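Local coordinates for ABC transporter periplasmic-binding protein YtfQ (Mycobacterium smegmatis, PDB 6HB0), which probably binds a sugar, likely L-arabinofuranose, as the solute-capturing component of an ABC import system, at residues Pro83-Arg86 / Thr87-Ala91; Val92-Glu95 / Thr96-Gly100; Gly248-Ala251 / Leu252-Lys256; Pro265-Gly268 / Pro269-Met272; Leu271-Leu274 / Ala275-Ala279. All coordinates share one frame; numbering follows the deposited sequence. Where two conformers were deposited one is given.

How the contacts relate
Four of the five contacts sit in the lobe built on the parallel sheet. Contacts 1 and 2 follow one another along helix 90-98 and the loop leading to it, with centres about 14 Å apart. Contact 3 comes next in sequence, closing helix 246-253 in the lobe of the mixed sheet, its centre about 49 Å from that of contact 2. The chain then runs along strand 259-263 and returns to the first lobe through contact 4, which starts helix 269-279. Contact 5 continues that helix, sharing Leu271 and Met272, about 10 Å away between centres. This crossing between lobes is characteristic of periplasmic binding proteins with a hinged two-lobe fold.

Contact 1: residues Pro83-Arg86 / Thr87-Ala91; sequences PVVR and TGWDA
Trp89 folds its indole back into the hollow made by the preceding bend of the chain, and Pro83, Val84 and Val85 form the wall it meets. The ring enters pyrrole side first: Trp89 NE1 donates a hydrogen bond to Val85 O at 2.7 Å, with an N-H...O angle of 161°, and the oxygen lies in the indole plane. At the same edge Trp89 CD1 approaches Arg86 O at 3.5 Å, so two successive carbonyls line the rim that receives the ring. Pro83 CB comes in obliquely, 3.9 Å from Trp89 CZ2. That corner of the six-membered ring is also flanked by two looser bumps, Val84 CG1 at 4.3 Å from Trp89 CZ2 and Val85 CG2 at the same distance from this carbon. Val85 CG2 also lies against Thr87 O, 3.4 Å away. With Trp89 CG anti to its own carbonyl carbon (chi1 -54°), the indole swings back along the loop. Gln61, Gln64 and Ile65 of helix 61-73 and Val110 add to the ring's surroundings, while Phe81 meets it with inclined planes. Arg86 turns outward and forms a salt bridge with Asp111; its side chain comes within about 6 Å of that of Asp160, a zinc ligand on the other lobe. This is the beta-alpha loop joining strand 78-81 to helix 90-98 in the Rossmann-like lobe of a periplasmic binding protein, with a tryptophan packed back into it.

Contact 2: residues Val92-Glu95 / Thr96-Gly100; sequences VLQE and TKNAG
Asn98 N donates to Gln94 O at 2.8 Å, and this bond belongs to a ladder that ties the last turns of helix 90-98 together. Thr96 N to Val92 O, Lys97 N to Leu93 O and Ala99 N to Glu95 O complete it, all three close to 3.0 Å. Leu93 O also accepts a hydrogen bond from a water at 2.7 Å; the same water lies beside Thr96 OG1, at a separation too short to be trusted in detail. The threonine hydroxyl occupies the slot between its backbone N and carbonyl carbon (chi1 54°), which brings OG1 to 2.8 Å from Leu93 O and puts CG2 against Val92 O, 3.6 Å away. Leu93 and Thr96 point the same way, with CD2 of the leucine alongside OG1 of the threonine. On the outer surface Gln94 OE1 lies beside Lys97 CD at 4.0 Å, the two chains running side by side, while Gln94 NE2 bonds to Asp114. Asn98 bends its amide back over the carbonyl of Gln94, CG being 3.1 Å from Gln94 O. Glu95 carries its carboxylate to a salt bridge with Arg69 of helix 61-73. Inward, Thr96 packs on Ile68, Ile72, Ile79 and Val103, and Leu93 on Phe81 and Val103. Gly100, at positive phi (67°), ends the helix in a Schellman motif, the turn that leads to strand 103-106 in this beta-alpha-beta unit.

Contact 3: residues Gly248-Ala251 / Leu252-Lys256; sequences GMQA and LADGK
Gln250 reaches one turn down the helix to Asp254, and its side chain carries the contact outside the backbone. From CB, which heads away from the following turn, Gln250 CG runs anti to the backbone N (chi1 -175°) and passes Asp254 OD2 at 4.0 Å. A bend at chi2 (62°) then carries Gln250 CD to 4.1 Å from Asp254 OD1. At the tip Gln250 NE2 donates to OD1 of Asp254 at 2.9 Å. The carboxylate oxygen lies in the plane of the amide, whereas the donor stands above the plane of the carboxylate; the N-H...O angle of 135° makes this a bent bond. The backbone adds a second bond between the same two residues, Asp254 N to Gln250 O at 2.9 Å. Gly255, with positive phi, forms a Schellman motif that stops the helix, and Ala251 O is taken by Lys256 N at 2.8 Å. Beyond this turn Lys256 forms a salt bridge with Glu227. Helix 246-253 lies with Met249 and Leu252 against Phe295 of strand 292-295 and against helix 297-319, and with Ala251 on Leu220 and Met223 of helix 216-228.

Contact 4: residues Pro265-Gly268 / Pro269-Met272; sequences PLLG and PELM
The carboxylate of Glu270 is held at its edges by three backbone N-H groups. Glu270 OE2 accepts from Leu267 N at 2.9 Å along a nearly straight line (173°), and Glu270 OE1 accepts from Gly268 N at 2.8 Å; both use the syn lone pair, on the side of the other oxygen. The anti lone pair of Glu270 OE1 takes Leu271 N at 3.0 Å. Above one face stands Leu266 CG, 3.6 Å from Glu270 OE1, while Leu267 CB comes in at a shallow slant from the other face, 3.7 Å from Glu270 OE2. Two bends curl the glutamate back on its own helix start: chi1 of 80° sets CG between the backbone N and carbonyl carbon, and chi2 of -74° turns the carboxylate toward the loop. Here the chain, having left strand 259-263 in the mixed-sheet lobe, enters helix 269-279 of the other lobe, with Gly268 as N-cap and Pro269 opening the first turn. Three N-H donors so close to a helix start would favour a charged carboxylate. Gly268 O receives Met272 N at 3.2 Å. Leu266 CD1 rests on Leu271 CB at 4.1 Å, and both leucines reach strand 103-106, at Thr106 and Ile104.

Contact 5: residues Leu271-Leu274 / Ala275-Ala279; sequences LMDL and AKKVA
Asp273 and Lys277 make an i to i+4 pair on the outer side of helix 269-279, whose inner side lies on the parallel sheet. The salt bridge is a long one: Asp273 OD2 stands 3.5 Å from Lys277 NZ and equally far from Lys277 CE, so the carboxylate touches the end of the lysine from the flank as the two chains meet at a slant. A chi1 of 178° turns the Asp273 carboxylate toward the next turn, where Lys277 lies; the lysine is extended, and Lys277 CG is 3.4 Å from Asp273 O. Lys276, just before it, turns elsewhere and bonds by NZ to Ala48 O at the end of helix 38-48. Beneath the charges the regular alpha-helical ladder runs from Ala275 N to Leu271 O (2.8 Å) through to Val278 N and Leu274 O (2.9 Å). In this Rossmann-like lobe the helix packs on the sheet: Leu271 rests on Ala80, Leu274 on Thr120 and Ile122, and Val278 on Val78. Ala275 CB sits 3.4 Å from Leu271 O. Val278 CG2 likewise approaches the turn before it, 3.3 Å from Leu274 O. Met272 packs on Ile41, Ala44, Ala45 and Ala48 of helix 38-48.

Contact 1: residues Pro83-Arg86 / Thr87-Ala91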
loop_
_atom_site.group_PDB
_atom_site.type_symbol
_atom_site.label_atom_id
_atom_site.label_comp_id
_atom_site.label_asym_id
_atom_site.label_seq_id
_atom_site.Cartn_x
_atom_site.Cartn_y
_atom_site.Cartn_z
ATOM N N PRO A 83 7.925 -3.002 -11.686
ATOM C CA PRO A 83 8.408 -1.991 -12.649
ATOM C C PRO A 83 8.868 -0.711 -11.961
ATOM O O PRO A 83 8.133 -0.140 -11.184
ATOM C CB PRO A 83 7.178 -1.682 -13.514
ATOM C CG PRO A 83 6.247 -2.837 -13.321
ATOM C CD PRO A 83 6.542 -3.423 -11.968
ATOM N N VAL A 84 10.083 -0.266 -12.238
ATOM C CA VAL A 84 10.579 0.955 -11.651
ATOM C C VAL A 84 9.789 2.139 -12.207
ATOM O O VAL A 84 9.611 3.114 -11.521
ATOM C CB VAL A 84 12.098 1.122 -11.869
ATOM C CG1 VAL A 84 12.519 0.904 -13.303
ATOM C CG2 VAL A 84 12.541 2.509 -11.482
ATOM N N VAL A 85 9.329 2.033 -13.445
ATOM C CA VAL A 85 8.482 3.042 -14.072
ATOM C C VAL A 85 7.345 2.354 -14.802
ATOM O O VAL A 85 7.445 1.162 -15.134
ATOM C CB VAL A 85 9.251 3.961 -15.081
ATOM C CG1 VAL A 85 10.271 4.818 -14.364
ATOM C CG2 VAL A 85 9.853 3.140 -16.200
ATOM N N ARG A 86 6.278 3.085 -15.081
ATOM C CA ARG A 86 5.101 2.520 -15.769
ATOM C C ARG A 86 5.306 2.154 -17.211
ATOM O O ARG A 86 4.617 1.250 -17.704
ATOM C CB ARG A 86 3.937 3.504 -15.783
ATOM C CG ARG A 86 3.267 3.763 -14.464
ATOM C CD ARG A 86 2.041 4.663 -14.667
ATOM N NE ARG A 86 0.899 3.903 -15.170
ATOM C CZ ARG A 86 0.122 3.120 -14.415
ATOM N NH1 ARG A 86 0.332 2.988 -13.100
ATOM N NH2 ARG A 86 -0.866 2.448 -14.977
ATOM N N THR A 87 6.180 2.864 -17.918
ATOM C CA THR A 87 6.214 2.828 -19.376
ATOM C C THR A 87 7.518 2.357 -19.930
ATOM O O THR A 87 8.553 2.465 -19.304
ATOM C CB THR A 87 6.023 4.261 -19.982
ATOM O OG1 THR A 87 4.931 4.901 -19.339
ATOM C CG2 THR A 87 5.690 4.164 -21.467
ATOM N N GLY A 88 7.480 1.865 -21.156
ATOM C CA GLY A 88 8.668 1.488 -21.867
ATOM C C GLY A 88 9.054 0.029 -21.745
ATOM O O GLY A 88 10.192 -0.346 -22.012
ATOM N N TRP A 89 8.091 -0.811 -21.391
ATOM C CA TRP A 89 8.329 -2.226 -21.270
ATOM C C TRP A 89 7.945 -3.045 -22.480
ATOM O O TRP A 89 8.237 -4.249 -22.511
ATOM C CB TRP A 89 7.582 -2.778 -20.049
ATOM C CG TRP A 89 7.906 -2.063 -18.822
ATOM C CD1 TRP A 89 7.151 -1.113 -18.178
ATOM C CD2 TRP A 89 9.119 -2.171 -18.096
ATOM N NE1 TRP A 89 7.839 -0.635 -17.091
ATOM C CE2 TRP A 89 9.045 -1.275 -17.019
ATOM C CE3 TRP A 89 10.249 -2.978 -18.226
ATOM C CZ2 TRP A 89 10.026 -1.172 -16.086
ATOM C CZ3 TRP A 89 11.259 -2.835 -17.302
ATOM C CH2 TRP A 89 11.123 -1.968 -16.247
ATOM N N ASP A 90 7.263 -2.465 -23.452
ATOM C CA ASP A 90 6.641 -3.295 -24.492
ATOM C C ASP A 90 7.644 -4.113 -25.281
ATOM O O ASP A 90 7.368 -5.267 -25.599
ATOM C CB ASP A 90 5.778 -2.473 -25.446
ATOM C CG ASP A 90 4.462 -2.063 -24.846
ATOM O OD1 ASP A 90 4.161 -2.438 -23.680
ATOM O OD2 ASP A 90 3.723 -1.327 -25.544
ATOM N N ALA A 91 8.812 -3.542 -25.562
ATOM C CA ALA A 91 9.844 -4.236 -26.314
ATOM C C ALA A 91 10.378 -5.452 -25.556
ATOM O O ALA A 91 10.397 -6.563 -26.103
ATOM C CB ALA A 91 10.995 -3.317 -26.626
#

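Contact 2: residues Val92-Glu95 / Thr96-Gly100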
loop_
_atom_site.group_PDB
_atom_site.type_symbol
_atom_site.label_atom_id
_atom_site.label_comp_id
_atom_site.label_asym_id
_atom_site.label_seq_id
_atom_site.Cartn_x
_atom_site.Cartn_y
_atom_site.Cartn_z
ATOM N N VAL A 92 10.826 -5.260 -24.326
ATOM C CA VAL A 92 11.307 -6.416 -23.586
ATOM C C VAL A 92 10.203 -7.471 -23.299
ATOM O O VAL A 92 10.448 -8.696 -23.269
ATOM C CB VAL A 92 12.074 -5.996 -22.342
ATOM C CG1 VAL A 92 11.162 -5.587 -21.200
ATOM C CG2 VAL A 92 12.952 -7.137 -21.860
ATOM N N LEU A 93 8.982 -7.011 -23.130
ATOM C CA LEU A 93 7.831 -7.899 -22.983
ATOM C C LEU A 93 7.518 -8.685 -24.266
ATOM O O LEU A 93 7.017 -9.796 -24.194
ATOM C CB LEU A 93 6.618 -7.123 -22.513
ATOM C CG LEU A 93 6.730 -6.613 -21.050
ATOM C CD1 LEU A 93 5.494 -5.850 -20.620
ATOM C CD2 LEU A 93 7.035 -7.684 -20.048
ATOM N N GLN A 94 7.824 -8.128 -25.432
ATOM C CA GLN A 94 7.769 -8.907 -26.667
ATOM C C GLN A 94 8.796 -9.986 -26.687
ATOM O O GLN A 94 8.488 -11.100 -27.153
ATOM C CB GLN A 94 7.891 -8.043 -27.925
ATOM C CG GLN A 94 6.634 -7.217 -28.179
ATOM C CD GLN A 94 5.407 -8.063 -28.515
ATOM O OE1 GLN A 94 5.505 -9.067 -29.184
ATOM N NE2 GLN A 94 4.239 -7.612 -28.077
ATOM N N GLU A 95 9.983 -9.693 -26.160
ATOM C CA GLU A 95 11.040 -10.703 -26.039
ATOM C C GLU A 95 10.659 -11.838 -25.077
ATOM O O GLU A 95 11.004 -13.028 -25.325
ATOM C CB GLU A 95 12.381 -10.085 -25.648
ATOM C CG GLU A 95 12.950 -9.138 -26.698
ATOM C CD GLU A 95 14.029 -8.176 -26.170
ATOM O OE1 GLU A 95 14.771 -8.528 -25.232
ATOM O OE2 GLU A 95 14.171 -7.062 -26.731
ATOM N N THR A 96 9.954 -11.520 -23.990
ATOM C CA THR A 96 9.512 -12.596 -23.112
ATOM C C THR A 96 8.427 -13.420 -23.794
ATOM O O THR A 96 8.414 -14.644 -23.722
ATOM C CB THR A 96 9.039 -12.102 -21.732
ATOM O OG1 THR A 96 8.038 -11.095 -21.895
ATOM C CG2 THR A 96 10.184 -11.507 -21.005
ATOM N N LYS A 97 7.511 -12.759 -24.460
ATOM C CA LYS A 97 6.435 -13.447 -25.102
ATOM C C LYS A 97 7.011 -14.345 -26.198
ATOM O O LYS A 97 6.637 -15.513 -26.284
ATOM C CB LYS A 97 5.446 -12.449 -25.639
ATOM C CG LYS A 97 4.405 -12.974 -26.596
ATOM C CD LYS A 97 3.508 -11.803 -26.991
ATOM C CE LYS A 97 2.046 -12.150 -27.077
ATOM N NZ LYS A 97 1.825 -12.855 -28.368
ATOM N N ASN A 98 7.962 -13.842 -26.974
ATOM C CA ASN A 98 8.605 -14.656 -28.021
ATOM C C ASN A 98 9.359 -15.855 -27.433
ATOM O O ASN A 98 9.442 -16.891 -28.080
ATOM C CB ASN A 98 9.606 -13.861 -28.856
ATOM C CG ASN A 98 8.964 -12.802 -29.710
ATOM O OD1 ASN A 98 7.769 -12.819 -29.980
ATOM N ND2 ASN A 98 9.778 -11.865 -30.152
ATOM N N ALA A 99 9.928 -15.715 -26.237
ATOM C CA ALA A 99 10.576 -16.853 -25.576
ATOM C C ALA A 99 9.598 -17.781 -24.839
ATOM O O ALA A 99 10.032 -18.740 -24.240
ATOM C CB ALA A 99 11.646 -16.386 -24.631
ATOM N N GLY A 100 8.300 -17.494 -24.907
ATOM C CA GLY A 100 7.264 -18.296 -24.259
ATOM C C GLY A 100 7.301 -18.276 -22.723
ATOM O O GLY A 100 6.845 -19.203 -22.075
HETATM O O HOH W 1 5.618 -10.977 -22.187
#

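Contact 3: residues Gly248-Ala251 / Leu252-Lys256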
loop_
_atom_site.group_PDB
_atom_site.type_symbol
_atom_site.label_atom_id
_atom_site.label_comp_id
_atom_site.label_asym_id
_atom_site.label_seq_id
_atom_site.Cartn_x
_atom_site.Cartn_y
_atom_site.Cartn_z
ATOM N N GLY A 248 1.380 3.947 14.290
ATOM C CA GLY A 248 -0.013 4.257 13.960
ATOM C C GLY A 248 -0.966 3.477 14.820
ATOM O O GLY A 248 -1.856 4.018 15.475
ATOM N N MET A 249 -0.771 2.177 14.831
ATOM C CA MET A 249 -1.590 1.282 15.644
ATOM C C MET A 249 -1.457 1.556 17.141
ATOM O O MET A 249 -2.406 1.366 17.876
ATOM C CB MET A 249 -1.223 -0.173 15.355
ATOM C CG MET A 249 -1.403 -0.570 13.914
ATOM S SD MET A 249 -3.060 -1.177 13.750
ATOM C CE MET A 249 -2.843 -2.713 14.686
ATOM N N GLN A 250 -0.286 1.994 17.592
ATOM C CA GLN A 250 -0.110 2.338 18.979
ATOM C C GLN A 250 -0.958 3.560 19.354
ATOM O O GLN A 250 -1.648 3.577 20.384
ATOM C CB GLN A 250 1.368 2.576 19.341
ATOM C CG GLN A 250 1.589 2.835 20.839
ATOM C CD GLN A 250 1.166 1.651 21.687
ATOM O OE1 GLN A 250 1.637 0.538 21.502
ATOM N NE2 GLN A 250 0.205 1.868 22.547
ATOM N N ALA A 251 -0.921 4.575 18.515
ATOM C CA ALA A 251 -1.818 5.753 18.689
ATOM C C ALA A 251 -3.286 5.385 18.734
ATOM O O ALA A 251 -4.049 5.876 19.557
ATOM C CB ALA A 251 -1.564 6.762 17.584
ATOM N N LEU A 252 -3.682 4.488 17.859
ATOM C CA LEU A 252 -5.035 4.013 17.798
ATOM C C LEU A 252 -5.419 3.240 19.056
ATOM O O LEU A 252 -6.486 3.443 19.621
ATOM C CB LEU A 252 -5.182 3.164 16.533
ATOM C CG LEU A 252 -6.455 2.504 16.171
ATOM C CD1 LEU A 252 -7.534 3.530 16.085
ATOM C CD2 LEU A 252 -6.293 1.756 14.864
ATOM N N ALA A 253 -4.536 2.354 19.493
ATOM C CA ALA A 253 -4.741 1.629 20.737
ATOM C C ALA A 253 -4.832 2.581 21.942
ATOM O O ALA A 253 -5.663 2.375 22.797
ATOM C CB ALA A 253 -3.642 0.597 20.930
ATOM N N ASP A 254 -4.027 3.640 21.955
ATOM C CA ASP A 254 -4.112 4.692 22.968
ATOM C C ASP A 254 -5.346 5.622 22.829
ATOM O O ASP A 254 -5.479 6.539 23.628
ATOM C CB ASP A 254 -2.850 5.562 22.970
ATOM C CG ASP A 254 -1.578 4.788 23.341
ATOM O OD1 ASP A 254 -1.671 3.641 23.837
ATOM O OD2 ASP A 254 -0.479 5.332 23.115
ATOM N N GLY A 255 -6.195 5.423 21.824
ATOM C CA GLY A 255 -7.358 6.296 21.587
ATOM C C GLY A 255 -7.039 7.667 20.978
ATOM O O GLY A 255 -7.883 8.497 20.914
ATOM N N LYS A 256 -5.852 7.868 20.461
ATOM C CA LYS A 256 -5.460 9.162 19.863
ATOM C C LYS A 256 -5.732 9.216 18.362
ATOM O O LYS A 256 -5.831 10.293 17.819
ATOM C CB LYS A 256 -4.000 9.406 20.151
ATOM C CG LYS A 256 -3.791 9.451 21.652
ATOM C CD LYS A 256 -2.434 10.023 21.969
ATOM C CE LYS A 256 -2.261 10.214 23.456
ATOM N NZ LYS A 256 -0.939 10.857 23.630
#

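Contact 4: residues Pro265-Gly268 / Pro269-Met272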
loop_
_atom_site.group_PDB
_atom_site.type_symbol
_atom_site.label_atom_id
_atom_site.label_comp_id
_atom_site.label_asym_id
_atom_site.label_seq_id
_atom_site.Cartn_x
_atom_site.Cartn_y
_atom_site.Cartn_z
ATOM N N PRO A 265 0.566 -4.453 0.211
ATOM C CA PRO A 265 1.251 -4.923 -0.984
ATOM C C PRO A 265 1.063 -6.422 -1.166
ATOM O O PRO A 265 0.446 -7.139 -0.329
ATOM C CB PRO A 265 2.713 -4.617 -0.687
ATOM C CG PRO A 265 2.804 -4.801 0.779
ATOM C CD PRO A 265 1.473 -4.310 1.344
ATOM N N LEU A 266 1.573 -6.902 -2.276
ATOM C CA LEU A 266 1.698 -8.326 -2.526
ATOM C C LEU A 266 2.302 -8.976 -1.282
ATOM O O LEU A 266 3.238 -8.439 -0.702
ATOM C CB LEU A 266 2.686 -8.465 -3.683
ATOM C CG LEU A 266 3.211 -9.827 -4.025
ATOM C CD1 LEU A 266 3.607 -9.712 -5.478
ATOM C CD2 LEU A 266 4.421 -10.221 -3.222
ATOM N N LEU A 267 1.813 -10.141 -0.893
ATOM C CA LEU A 267 2.329 -10.803 0.331
ATOM C C LEU A 267 3.417 -11.863 0.025
ATOM O O LEU A 267 4.352 -12.074 0.824
ATOM C CB LEU A 267 1.183 -11.486 1.069
ATOM C CG LEU A 267 0.137 -10.553 1.671
ATOM C CD1 LEU A 267 -0.774 -11.375 2.575
ATOM C CD2 LEU A 267 0.791 -9.400 2.431
ATOM N N GLY A 268 3.258 -12.553 -1.089
ATOM C CA GLY A 268 4.288 -13.506 -1.550
ATOM C C GLY A 268 3.664 -14.783 -2.021
ATOM O O GLY A 268 3.928 -15.209 -3.104
ATOM N N PRO A 269 2.800 -15.391 -1.199
ATOM C CA PRO A 269 2.248 -16.685 -1.580
ATOM C C PRO A 269 1.379 -16.640 -2.784
ATOM O O PRO A 269 1.358 -17.585 -3.591
ATOM C CB PRO A 269 1.434 -17.089 -0.348
ATOM C CG PRO A 269 2.200 -16.476 0.737
ATOM C CD PRO A 269 2.554 -15.116 0.219
ATOM N N GLU A 270 0.674 -15.539 -2.960
ATOM C CA GLU A 270 -0.189 -15.432 -4.140
ATOM C C GLU A 270 0.672 -15.329 -5.422
ATOM O O GLU A 270 0.309 -15.880 -6.463
ATOM C CB GLU A 270 -1.244 -14.329 -3.990
ATOM C CG GLU A 270 -0.810 -12.896 -4.243
ATOM C CD GLU A 270 0.061 -12.306 -3.112
ATOM O OE1 GLU A 270 1.271 -12.682 -3.100
ATOM O OE2 GLU A 270 -0.412 -11.461 -2.257
ATOM N N LEU A 271 1.806 -14.649 -5.356
ATOM C CA LEU A 271 2.750 -14.625 -6.488
ATOM C C LEU A 271 3.223 -16.033 -6.828
ATOM O O LEU A 271 3.237 -16.434 -7.992
ATOM C CB LEU A 271 3.948 -13.733 -6.137
ATOM C CG LEU A 271 5.111 -13.730 -7.099
ATOM C CD1 LEU A 271 4.616 -13.344 -8.483
ATOM C CD2 LEU A 271 6.206 -12.795 -6.602
ATOM N N MET A 272 3.595 -16.807 -5.812
ATOM C CA MET A 272 4.098 -18.177 -6.059
ATOM C C MET A 272 2.979 -19.034 -6.656
ATOM O O MET A 272 3.195 -19.790 -7.574
ATOM C CB MET A 272 4.648 -18.818 -4.798
ATOM C CG MET A 272 5.770 -18.019 -4.181
ATOM S SD MET A 272 7.121 -17.651 -5.335
ATOM C CE MET A 272 7.623 -16.052 -4.702
#

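Contact 5: residues Leu271-Leu274 / Ala275-Ala279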
loop_
_atom_site.group_PDB
_atom_site.type_symbol
_atom_site.label_atom_id
_atom_site.label_comp_id
_atom_site.label_asym_id
_atom_site.label_seq_id
_atom_site.Cartn_x
_atom_site.Cartn_y
_atom_site.Cartn_z
ATOM N N LEU A 271 1.806 -14.649 -5.356
ATOM C CA LEU A 271 2.750 -14.625 -6.488
ATOM C C LEU A 271 3.223 -16.033 -6.828
ATOM O O LEU A 271 3.237 -16.434 -7.992
ATOM C CB LEU A 271 3.948 -13.733 -6.137
ATOM C CG LEU A 271 5.111 -13.730 -7.099
ATOM C CD1 LEU A 271 4.616 -13.344 -8.483
ATOM C CD2 LEU A 271 6.206 -12.795 -6.602
ATOM N N MET A 272 3.595 -16.807 -5.812
ATOM C CA MET A 272 4.098 -18.177 -6.059
ATOM C C MET A 272 2.979 -19.034 -6.656
ATOM O O MET A 272 3.195 -19.790 -7.574
ATOM C CB MET A 272 4.648 -18.818 -4.798
ATOM C CG MET A 272 5.770 -18.019 -4.181
ATOM S SD MET A 272 7.121 -17.651 -5.335
ATOM C CE MET A 272 7.623 -16.052 -4.702
ATOM N N ASP A 273 1.783 -18.906 -6.121
ATOM C CA ASP A 273 0.638 -19.623 -6.654
ATOM C C ASP A 273 0.305 -19.237 -8.103
ATOM O O ASP A 273 0.067 -20.094 -8.957
ATOM C CB ASP A 273 -0.565 -19.396 -5.757
ATOM C CG ASP A 273 -1.779 -20.087 -6.293
ATOM O OD1 ASP A 273 -1.743 -21.343 -6.408
ATOM O OD2 ASP A 273 -2.749 -19.388 -6.655
ATOM N N LEU A 274 0.302 -17.943 -8.401
ATOM C CA LEU A 274 0.147 -17.482 -9.757
ATOM C C LEU A 274 1.265 -17.930 -10.683
ATOM O O LEU A 274 1.017 -18.247 -11.837
ATOM C CB LEU A 274 0.052 -15.948 -9.822
ATOM C CG LEU A 274 -1.233 -15.466 -9.211
ATOM C CD1 LEU A 274 -1.090 -14.020 -8.739
ATOM C CD2 LEU A 274 -2.399 -15.640 -10.162
ATOM N N ALA A 275 2.491 -17.938 -10.201
ATOM C CA ALA A 275 3.599 -18.405 -11.015
ATOM C C ALA A 275 3.376 -19.863 -11.450
ATOM O O ALA A 275 3.537 -20.221 -12.620
ATOM C CB ALA A 275 4.892 -18.258 -10.270
ATOM N N LYS A 276 2.936 -20.684 -10.509
ATOM C CA LYS A 276 2.600 -22.080 -10.844
ATOM C C LYS A 276 1.479 -22.173 -11.876
ATOM O O LYS A 276 1.575 -22.946 -12.825
ATOM C CB LYS A 276 2.240 -22.842 -9.581
ATOM C CG LYS A 276 3.435 -23.087 -8.728
ATOM C CD LYS A 276 3.047 -23.750 -7.410
ATOM C CE LYS A 276 4.309 -23.992 -6.594
ATOM N NZ LYS A 276 3.969 -24.360 -5.197
ATOM N N LYS A 277 0.440 -21.356 -11.730
ATOM C CA LYS A 277 -0.668 -21.380 -12.657
ATOM C C LYS A 277 -0.227 -20.978 -14.050
ATOM O O LYS A 277 -0.544 -21.675 -15.027
ATOM C CB LYS A 277 -1.802 -20.481 -12.192
ATOM C CG LYS A 277 -2.507 -21.044 -10.985
ATOM C CD LYS A 277 -3.643 -20.135 -10.562
ATOM C CE LYS A 277 -4.420 -20.772 -9.418
ATOM N NZ LYS A 277 -5.377 -19.727 -8.990
ATOM N N VAL A 278 0.508 -19.863 -14.162
ATOM C CA VAL A 278 0.853 -19.394 -15.493
ATOM C C VAL A 278 1.895 -20.342 -16.156
ATOM O O VAL A 278 1.871 -20.525 -17.352
ATOM C CB VAL A 278 1.287 -17.903 -15.532
ATOM C CG1 VAL A 278 0.150 -17.034 -15.061
ATOM C CG2 VAL A 278 2.551 -17.661 -14.751
ATOM N N ALA A 279 2.767 -20.960 -15.381
ATOM C CA ALA A 279 3.714 -21.901 -15.947
ATOM C C ALA A 279 2.984 -23.141 -16.523
ATOM O O ALA A 279 3.402 -23.716 -17.513
ATOM C CB ALA A 279 4.727 -22.333 -14.910
#